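Local coordinates for protein FAD-dependent oxidoreductase (PDB 4KCF) that is a flavin-dependent sugar N-oxygenase of the acyl-CoA dehydrogenase fold, which probably oxidises the amino group of a dTDP-linked amino sugar on the way to the kijanose of kijanimicin, at residues L179-K184 against F244-I249; A269-S274 against Q350-F355. One frame throughout, in Å; residues are numbered along the deposited sequence.

Interaction 1 (179-184 with 244-249) belongs to the beta-sheet middle domain of the acyl-CoA dehydrogenase fold, interaction 2 (269-274 with 350-355) to its helical C-terminal domain, and the chain completes the first before it opens the second. Their centres lie 29 Å apart and their nearest atoms about 12 Å, so they do not touch. Interaction 1 nears the ligands at its K184 end, where the lysine side chain is about 7 Å from FMN and about 10 Å from the dTDP-sugar AKM, whereas interaction 2 meets AKM directly through S274, and its F355 side chain is about 9 Å from FMN.

Interaction 1 of 2, residues L179-K184 against F244-I249; sequences LLSGRK and FDDCPI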
ATOM      1  N   LEU A 179      26.216   9.826  -0.124  1.00 40.17           N
ATOM      2  CA  LEU A 179      25.472  11.062  -0.008  1.00 39.98           C
ATOM      3  C   LEU A 179      24.232  11.028  -0.917  1.00 39.72           C
ATOM      4  O   LEU A 179      24.315  10.840  -2.140  1.00 39.37           O
ATOM      5  CB  LEU A 179      26.383  12.241  -0.329  1.00 40.38           C
ATOM      6  CG  LEU A 179      27.589  12.467   0.600  1.00 41.30           C
ATOM      7  CD1 LEU A 179      28.206  13.785   0.162  1.00 42.40           C
ATOM      8  CD2 LEU A 179      27.286  12.527   2.101  1.00 42.61           C
ATOM      9  N   LEU A 180      23.073  11.199  -0.289  1.00 38.49           N
ATOM     10  CA  LEU A 180      21.781  11.060  -0.957  1.00 37.10           C
ATOM     11  C   LEU A 180      21.242  12.453  -1.177  1.00 36.83           C
ATOM     12  O   LEU A 180      20.996  13.155  -0.200  1.00 36.57           O
ATOM     13  CB  LEU A 180      20.806  10.266  -0.073  1.00 37.93           C
ATOM     14  CG  LEU A 180      19.352  10.009  -0.525  1.00 37.71           C
ATOM     15  CD1 LEU A 180      19.228   9.264  -1.860  1.00 33.01           C
ATOM     16  CD2 LEU A 180      18.641   9.233   0.560  1.00 33.96           C
ATOM     17  N   SER A 181      21.062  12.856  -2.431  1.00 36.86           N
ATOM     18  CA  SER A 181      20.376  14.104  -2.748  1.00 37.50           C
ATOM     19  C   SER A 181      19.118  13.895  -3.591  1.00 36.70           C
ATOM     20  O   SER A 181      19.048  13.001  -4.431  1.00 36.88           O
ATOM     21  CB  SER A 181      21.310  15.038  -3.517  1.00 37.14           C
ATOM     22  OG  SER A 181      22.409  15.340  -2.670  1.00 41.40           O
ATOM     23  N   GLY A 182      18.148  14.782  -3.413  1.00 36.13           N
ATOM     24  CA  GLY A 182      16.892  14.654  -4.139  1.00 35.88           C
ATOM     25  C   GLY A 182      15.679  14.972  -3.290  1.00 35.20           C
ATOM     26  O   GLY A 182      15.776  15.697  -2.294  1.00 34.81           O
ATOM     27  N   ARG A 183      14.530  14.478  -3.745  1.00 34.17           N
ATOM     28  CA  ARG A 183      13.217  14.750  -3.174  1.00 34.13           C
ATOM     29  C   ARG A 183      12.226  13.710  -3.712  1.00 33.10           C
ATOM     30  O   ARG A 183      12.247  13.369  -4.909  1.00 32.82           O
ATOM     31  CB  ARG A 183      12.783  16.216  -3.336  1.00 35.18           C
ATOM     32  CG  ARG A 183      11.351  16.410  -3.779  1.00 39.17           C
ATOM     33  CD  ARG A 183      10.415  17.265  -2.954  1.00 38.87           C
ATOM     34  NE  ARG A 183      10.607  18.676  -3.192  1.00 38.04           N
ATOM     35  CZ  ARG A 183       9.725  19.667  -3.058  1.00 41.82           C
ATOM     36  NH1 ARG A 183       8.435  19.587  -2.739  1.00 34.30           N
ATOM     37  NH2 ARG A 183      10.207  20.860  -3.333  1.00 44.96           N
ATOM     38  N   LYS A 184      11.437  13.148  -2.800  1.00 30.57           N
ATOM     39  CA  LYS A 184      10.430  12.161  -3.167  1.00 29.04           C
ATOM     40  C   LYS A 184       9.107  12.853  -2.910  1.00 29.00           C
ATOM     41  O   LYS A 184       8.972  13.657  -1.979  1.00 28.64           O
ATOM     42  CB  LYS A 184      10.543  10.886  -2.326  1.00 29.10           C
ATOM     43  CG  LYS A 184      11.717   9.965  -2.652  1.00 27.78           C
ATOM     44  CD  LYS A 184      11.794   9.687  -4.167  1.00 29.88           C
ATOM     45  CE  LYS A 184      12.791   8.573  -4.424  1.00 28.92           C
ATOM     46  NZ  LYS A 184      12.960   8.330  -5.895  1.00 27.89           N
ATOM     47  N   PHE A 244      16.006  15.360   0.431  1.00 35.19           N
ATOM     48  CA  PHE A 244      17.322  14.890   0.859  1.00 35.70           C
ATOM     49  C   PHE A 244      18.341  15.866   0.325  1.00 36.75           C
ATOM     50  O   PHE A 244      18.431  16.121  -0.881  1.00 36.46           O
ATOM     51  CB  PHE A 244      17.660  13.511   0.321  1.00 34.68           C
ATOM     52  CG  PHE A 244      16.480  12.594   0.307  1.00 34.89           C
ATOM     53  CD1 PHE A 244      16.072  11.952   1.458  1.00 32.11           C
ATOM     54  CD2 PHE A 244      15.800  12.353  -0.874  1.00 35.27           C
ATOM     55  CE1 PHE A 244      15.001  11.071   1.447  1.00 36.12           C
ATOM     56  CE2 PHE A 244      14.697  11.509  -0.885  1.00 35.77           C
ATOM     57  CZ  PHE A 244      14.306  10.859   0.275  1.00 33.16           C
ATOM     58  N   ASP A 245      19.100  16.420   1.259  1.00 38.21           N
ATOM     59  CA  ASP A 245      20.145  17.374   0.892  1.00 39.12           C
ATOM     60  C   ASP A 245      21.493  16.920   1.465  1.00 39.07           C
ATOM     61  O   ASP A 245      21.787  17.096   2.651  1.00 38.31           O
ATOM     62  CB  ASP A 245      19.778  18.792   1.333  1.00 39.63           C
ATOM     63  CG  ASP A 245      20.819  19.807   0.902  1.00 43.15           C
ATOM     64  OD1 ASP A 245      21.750  19.505   0.116  1.00 45.08           O
ATOM     65  OD2 ASP A 245      20.704  20.948   1.381  1.00 50.91           O
ATOM     66  N   ASP A 246      22.299  16.321   0.593  1.00 39.36           N
ATOM     67  CA  ASP A 246      23.583  15.772   0.994  1.00 39.94           C
ATOM     68  C   ASP A 246      23.388  14.897   2.217  1.00 38.90           C
ATOM     69  O   ASP A 246      24.181  15.005   3.139  1.00 38.41           O
ATOM     70  CB  ASP A 246      24.574  16.905   1.289  1.00 40.39           C
ATOM     71  CG  ASP A 246      24.932  17.701   0.037  1.00 45.84           C
ATOM     72  OD1 ASP A 246      25.320  16.993  -0.919  1.00 49.16           O
ATOM     73  OD2 ASP A 246      24.843  18.962   0.018  1.00 48.01           O
ATOM     74  N   CYS A 247      22.371  14.036   2.229  1.00 37.82           N
ATOM     75  CA  CYS A 247      22.136  13.120   3.346  1.00 37.49           C
ATOM     76  C   CYS A 247      23.177  12.006   3.447  1.00 38.06           C
ATOM     77  O   CYS A 247      23.339  11.225   2.494  1.00 38.03           O
ATOM     78  CB  CYS A 247      20.752  12.468   3.257  1.00 37.37           C
ATOM     79  SG  CYS A 247      19.371  13.546   3.659  1.00 38.76           S
ATOM     80  N   PRO A 248      23.868  11.915   4.604  1.00 38.19           N
ATOM     81  CA  PRO A 248      24.840  10.832   4.705  1.00 37.66           C
ATOM     82  C   PRO A 248      24.179   9.482   5.016  1.00 37.35           C
ATOM     83  O   PRO A 248      23.482   9.293   6.022  1.00 36.43           O
ATOM     84  CB  PRO A 248      25.775  11.301   5.835  1.00 37.73           C
ATOM     85  CG  PRO A 248      24.889  12.090   6.718  1.00 38.30           C
ATOM     86  CD  PRO A 248      23.948  12.827   5.767  1.00 37.61           C
ATOM     87  N   ILE A 249      24.424   8.528   4.137  1.00 36.64           N
ATOM     88  CA  ILE A 249      23.848   7.224   4.366  1.00 37.36           C
ATOM     89  C   ILE A 249      25.012   6.248   4.391  1.00 38.88           C
ATOM     90  O   ILE A 249      25.770   6.229   3.416  1.00 39.12           O
ATOM     91  CB  ILE A 249      22.933   6.754   3.197  1.00 36.94           C
ATOM     92  CG1 ILE A 249      21.952   7.837   2.751  1.00 35.08           C
ATOM     93  CG2 ILE A 249      22.310   5.395   3.552  1.00 35.11           C
ATOM     94  CD1 ILE A 249      20.910   8.213   3.782  1.00 31.15           C
TER
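L180 and C247 join their backbones through a reciprocal pair of hydrogen bonds, L180 N to C247 O (2.8 Å) and C247 N to L180 O (2.9 Å). C247 O also receives the CA-H of L179. G182 and F244 repeat the pattern, with F244 N to G182 O (2.8 Å) the straighter bond at 169°, although its donor sits above the carbonyl plane. Between these antiparallel hydrogen-bonded pairs the register slips by one residue, a beta bulge where the chain turns its corner at D245 and D246. There S181 OG accepts a weak bond from D246 N (3.4 Å). On the strand's other edge the backbones of L179 and S181 bond with R171 and T169 of strand 169-172. G182 has a positive phi of 139°, at which a CB would press on the preceding carbonyl O.

The side chains of L180 and F244 lie on the same face of the sheet. With its CG anti to the backbone N (chi1 178°), L180 carries CD2 over the phenyl face, 4.1 Å from the centroid, in a CH-pi contact, while K184 CG meets the ring edge in its plane (3.8 Å to CE2). Shortening F244 to an alanine would probably leave L180 CD2 without its aromatic partner and open a gap beside K184 CG.

The charged ends look elsewhere: K184 NZ to D162 and the carbonyl oxygens of I160 and N199, R183 to D241, D246 to R171. Backbone bonds thus hold the bulged strand pairing together, while the edge of F244 abuts CG of a lysine whose ammonium is gripped by three oxygens near the flavin site.

Interaction 2 of 2, residues A269-S274 against Q350-F355; sequences AGQTVS and QMMRHF. With AKM ([(2R,4S,6R)-4-azanyl-4,6-dimethyl-5,5-bis(oxidanyl)oxan-2-yl] [[(2R,3S,5R)-5-[5-methyl-2,4-bis(oxidanylidene)pyrimidin-1-yl]-3-oxidanyl-oxolan-2-yl]methoxy-oxidanyl-phosphoryl] hydrogen phosphate), chain B.
T272 carries the polar part of this helix-helix contact, its OG1 lying beside the M351-M352 peptide, yet no hydrogen bond crosses between the segments. OG1 lies 3.3 Å from M352 N at a poor angle; its bond goes instead to L268 O, one turn back in its own helix.

Van der Waals contacts do the joining, between helices inclined at 36°. The nearly straight chi2 of M351 brings SD against A269 CB (3.6 Å), and the bend at chi3 (80°) then carries CE to V273 CG2 (3.8 Å). M352, bent twice, sets its CE against T272 OG1 (3.5 Å) and Q271 CB. F355 CD2 lies against T272 CA (3.8 Å), the two side chains running in opposite directions, and the ring edge meets Q271 O, 3.6 Å from CE2.

Ligand contacts come from 269-274. S274 OG donates to AKM O2P (2.6 Å), G270 CA lies 3.3 Å from AKM O4', where a CB would clash, and V273 CG1 meets AKM O21. R347 also hydrogen-bonds AKM.

A269 and V273 touch both M351 and AKM, so the methionine packing lies directly behind ligand-contacting residues, while S274 OG and the side-chain-less G270 face the nucleotide-sugar.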
ATOM      1  N   ALA A 269       7.822  -9.929  -8.788  1.00 27.68           N
ATOM      2  CA  ALA A 269       7.264 -10.639  -7.658  1.00 26.51           C
ATOM      3  C   ALA A 269       7.295  -9.734  -6.449  1.00 28.85           C
ATOM      4  O   ALA A 269       6.293  -9.685  -5.713  1.00 28.94           O
ATOM      5  CB  ALA A 269       8.046 -11.882  -7.366  1.00 29.06           C
ATOM      6  N   GLY A 270       8.407  -9.003  -6.266  1.00 28.55           N
ATOM      7  CA  GLY A 270       8.556  -8.180  -5.067  1.00 27.79           C
ATOM      8  C   GLY A 270       7.589  -7.004  -5.159  1.00 26.91           C
ATOM      9  O   GLY A 270       6.915  -6.608  -4.192  1.00 27.23           O
ATOM     10  N   GLN A 271       7.492  -6.485  -6.372  1.00 26.12           N
ATOM     11  CA  GLN A 271       6.564  -5.391  -6.651  1.00 26.30           C
ATOM     12  C   GLN A 271       5.096  -5.796  -6.586  1.00 27.31           C
ATOM     13  O   GLN A 271       4.215  -4.912  -6.510  1.00 29.44           O
ATOM     14  CB  GLN A 271       6.927  -4.789  -7.993  1.00 26.40           C
ATOM     15  CG  GLN A 271       8.353  -4.205  -7.989  1.00 26.96           C
ATOM     16  CD  GLN A 271       8.636  -3.558  -9.302  1.00 32.44           C
ATOM     17  OE1 GLN A 271       7.794  -3.626 -10.190  1.00 34.77           O
ATOM     18  NE2 GLN A 271       9.784  -2.906  -9.439  1.00 36.18           N
ATOM     19  N   THR A 272       4.829  -7.101  -6.592  1.00 24.61           N
ATOM     20  CA  THR A 272       3.486  -7.555  -6.327  1.00 24.26           C
ATOM     21  C   THR A 272       3.309  -7.629  -4.812  1.00 25.44           C
ATOM     22  O   THR A 272       2.366  -7.023  -4.266  1.00 24.93           O
ATOM     23  CB  THR A 272       3.215  -8.900  -7.044  1.00 23.54           C
ATOM     24  OG1 THR A 272       3.185  -8.673  -8.458  1.00 22.10           O
ATOM     25  CG2 THR A 272       1.868  -9.466  -6.606  1.00 23.22           C
ATOM     26  N   VAL A 273       4.238  -8.314  -4.127  1.00 23.40           N
ATOM     27  CA  VAL A 273       4.167  -8.446  -2.668  1.00 23.22           C
ATOM     28  C   VAL A 273       3.949  -7.097  -1.991  1.00 22.52           C
ATOM     29  O   VAL A 273       3.165  -6.974  -1.058  1.00 21.60           O
ATOM     30  CB  VAL A 273       5.377  -9.230  -2.044  1.00 22.61           C
ATOM     31  CG1 VAL A 273       5.380  -9.128  -0.535  1.00 20.20           C
ATOM     32  CG2 VAL A 273       5.196 -10.718  -2.310  1.00 24.98           C
ATOM     33  N   SER A 274       4.697  -6.087  -2.415  1.00 24.40           N
ATOM     34  CA  SER A 274       4.670  -4.820  -1.713  1.00 25.63           C
ATOM     35  C   SER A 274       3.428  -3.930  -1.901  1.00 25.79           C
ATOM     36  O   SER A 274       3.260  -3.056  -1.051  1.00 25.57           O
ATOM     37  CB  SER A 274       5.917  -4.032  -2.067  1.00 26.92           C
ATOM     38  OG  SER A 274       5.812  -3.563  -3.398  1.00 29.06           O
ATOM     39  N   GLN A 350       3.722 -13.851 -13.665  1.00 26.48           N
ATOM     40  CA  GLN A 350       2.434 -14.338 -13.220  1.00 27.37           C
ATOM     41  C   GLN A 350       1.846 -13.621 -12.014  1.00 26.51           C
ATOM     42  O   GLN A 350       0.624 -13.454 -11.917  1.00 24.73           O
ATOM     43  CB  GLN A 350       2.539 -15.816 -12.894  1.00 26.66           C
ATOM     44  CG  GLN A 350       2.714 -16.609 -14.195  1.00 33.71           C
ATOM     45  CD  GLN A 350       2.363 -18.075 -14.013  1.00 41.04           C
ATOM     46  OE1 GLN A 350       1.597 -18.415 -13.122  1.00 45.09           O
ATOM     47  NE2 GLN A 350       2.929 -18.952 -14.839  1.00 45.90           N
ATOM     48  N   MET A 351       2.735 -13.312 -11.072  1.00 25.14           N
ATOM     49  CA  MET A 351       2.356 -12.481  -9.932  1.00 25.43           C
ATOM     50  C   MET A 351       1.807 -11.115 -10.382  1.00 23.47           C
ATOM     51  O   MET A 351       0.738 -10.720  -9.951  1.00 23.91           O
ATOM     52  CB  MET A 351       3.514 -12.370  -8.938  1.00 25.27           C
ATOM     53  CG  MET A 351       3.602 -13.639  -8.063  1.00 28.30           C
ATOM     54  SD  MET A 351       4.934 -13.577  -6.833  1.00 27.48           S
ATOM     55  CE  MET A 351       4.216 -12.573  -5.513  1.00 19.99           C
ATOM     56  N   MET A 352       2.542 -10.414 -11.226  1.00 21.54           N
ATOM     57  CA  MET A 352       2.162  -9.103 -11.728  1.00 22.17           C
ATOM     58  C   MET A 352       0.884  -9.159 -12.590  1.00 21.33           C
ATOM     59  O   MET A 352       0.087  -8.226 -12.564  1.00 22.18           O
ATOM     60  CB  MET A 352       3.343  -8.415 -12.416  1.00 20.36           C
ATOM     61  CG  MET A 352       3.153  -6.931 -12.676  1.00 22.46           C
ATOM     62  SD  MET A 352       2.696  -5.976 -11.212  1.00 28.12           S
ATOM     63  CE  MET A 352       4.285  -5.977 -10.382  1.00 29.87           C
ATOM     64  N   ARG A 353       0.692 -10.252 -13.322  1.00 22.51           N
ATOM     65  CA  ARG A 353      -0.495 -10.509 -14.119  1.00 22.52           C
ATOM     66  C   ARG A 353      -1.740 -10.626 -13.247  1.00 22.84           C
ATOM     67  O   ARG A 353      -2.718  -9.917 -13.477  1.00 20.43           O
ATOM     68  CB  ARG A 353      -0.319 -11.764 -14.983  1.00 22.52           C
ATOM     69  CG  ARG A 353      -1.478 -11.991 -15.959  1.00 24.45           C
ATOM     70  CD  ARG A 353      -1.489 -10.907 -17.055  1.00 24.20           C
ATOM     71  NE  ARG A 353      -2.306 -11.173 -18.243  1.00 25.23           N
ATOM     72  CZ  ARG A 353      -1.939 -11.981 -19.227  1.00 29.24           C
ATOM     73  NH1 ARG A 353      -0.823 -12.668 -19.085  1.00 25.00           N
ATOM     74  NH2 ARG A 353      -2.691 -12.161 -20.310  1.00 29.58           N
ATOM     75  N   HIS A 354      -1.697 -11.482 -12.227  1.00 22.54           N
ATOM     76  CA  HIS A 354      -2.823 -11.563 -11.308  1.00 21.95           C
ATOM     77  C   HIS A 354      -3.089 -10.193 -10.677  1.00 22.94           C
ATOM     78  O   HIS A 354      -4.232  -9.734 -10.586  1.00 21.58           O
ATOM     79  CB  HIS A 354      -2.501 -12.569 -10.197  1.00 22.63           C
ATOM     80  CG  HIS A 354      -2.752 -14.005 -10.567  1.00 21.51           C
ATOM     81  ND1 HIS A 354      -3.997 -14.587 -10.497  1.00 23.27           N
ATOM     82  CD2 HIS A 354      -1.912 -14.973 -11.014  1.00 20.90           C
ATOM     83  CE1 HIS A 354      -3.917 -15.852 -10.882  1.00 22.14           C
ATOM     84  NE2 HIS A 354      -2.655 -16.116 -11.164  1.00 22.04           N
ATOM     85  N   PHE A 355      -2.031  -9.578 -10.157  1.00 21.71           N
ATOM     86  CA  PHE A 355      -2.147  -8.263  -9.514  1.00 21.10           C
ATOM     87  C   PHE A 355      -2.769  -7.246 -10.490  1.00 19.32           C
ATOM     88  O   PHE A 355      -3.726  -6.561 -10.109  1.00 17.71           O
ATOM     89  CB  PHE A 355      -0.771  -7.807  -9.059  1.00 19.53           C
ATOM     90  CG  PHE A 355      -0.690  -6.465  -8.384  1.00 21.07           C
ATOM     91  CD1 PHE A 355      -1.801  -5.771  -7.929  1.00 20.75           C
ATOM     92  CD2 PHE A 355       0.581  -5.951  -8.104  1.00 20.63           C
ATOM     93  CE1 PHE A 355      -1.710  -4.546  -7.273  1.00 15.94           C
ATOM     94  CE2 PHE A 355       0.714  -4.713  -7.476  1.00 18.67           C
ATOM     95  CZ  PHE A 355      -0.415  -3.995  -7.062  1.00 16.01           C
TER
HETATM   96  O2P AKM B 501       8.072  -2.706  -4.464  1.00 34.57           O
HETATM   97  P   AKM B 501       9.573  -2.913  -4.239  1.00 31.97           P
HETATM   98  O1P AKM B 501      10.501  -2.766  -5.409  1.00 26.49           O
HETATM   99  OPP AKM B 501      10.089  -1.864  -3.155  1.00 24.35           O
HETATM  100  P2  AKM B 501       9.392  -1.391  -1.794  1.00 30.34           P
HETATM  101  O3P AKM B 501      10.543  -0.783  -1.003  1.00 31.02           O
HETATM  102  O1  AKM B 501       8.442  -0.182  -2.232  1.00 28.86           O
HETATM  103  C1  AKM B 501       7.027  -0.236  -2.292  1.00 30.14           C
HETATM  104  C2  AKM B 501       6.489   0.926  -3.144  1.00 28.03           C
HETATM  105  C3  AKM B 501       4.993   1.114  -2.895  1.00 29.33           C
HETATM  106  C3M AKM B 501       4.377   0.002  -3.751  1.00 23.61           C
HETATM  107  N3  AKM B 501       4.529   2.414  -3.400  1.00 27.64           N
HETATM  108  C4  AKM B 501       4.616   1.129  -1.405  1.00 29.91           C
HETATM  109  O4A AKM B 501       4.783   2.441  -0.843  1.00 32.88           O
HETATM  110  O4B AKM B 501       3.210   0.863  -1.257  1.00 29.36           O
HETATM  111  C5  AKM B 501       5.567   0.457  -0.414  1.00 31.89           C
HETATM  112  C6  AKM B 501       5.028  -0.257   0.820  1.00 29.31           C
HETATM  113  O5  AKM B 501       6.721  -0.222  -0.903  1.00 32.84           O
HETATM  114  O4P AKM B 501       8.549  -2.422  -1.061  1.00 27.76           O
HETATM  115  O5' AKM B 501       9.745  -4.390  -3.629  1.00 33.38           O
HETATM  116  C5' AKM B 501      11.082  -4.823  -3.383  1.00 34.96           C
HETATM  117  C4' AKM B 501      10.931  -5.735  -2.178  1.00 32.49           C
HETATM  118  C3' AKM B 501      12.265  -6.236  -1.614  1.00 31.46           C
HETATM  119  O3' AKM B 501      12.590  -5.427  -0.493  1.00 30.53           O
HETATM  120  C2' AKM B 501      12.003  -7.656  -1.143  1.00 28.35           C
HETATM  121  C1' AKM B 501      10.623  -8.018  -1.697  1.00 30.90           C
HETATM  122  O4' AKM B 501      10.238  -6.927  -2.560  1.00 32.11           O
HETATM  123  N11 AKM B 501      10.518  -9.279  -2.442  1.00 28.45           N
HETATM  124  C21 AKM B 501       9.617 -10.174  -2.052  1.00 24.75           C
HETATM  125  O21 AKM B 501       8.874  -9.937  -0.943  1.00 27.90           O
HETATM  126  N31 AKM B 501       9.433 -11.348  -2.679  1.00 28.91           N
HETATM  127  C41 AKM B 501      10.168 -11.606  -3.776  1.00 30.05           C
HETATM  128  O41 AKM B 501      10.018 -12.760  -4.467  1.00 32.44           O
HETATM  129  C51 AKM B 501      11.147 -10.624  -4.274  1.00 30.19           C
HETATM  130  C5A AKM B 501      11.946 -10.923  -5.511  1.00 32.03           C
HETATM  131  C61 AKM B 501      11.281  -9.458  -3.539  1.00 32.45           C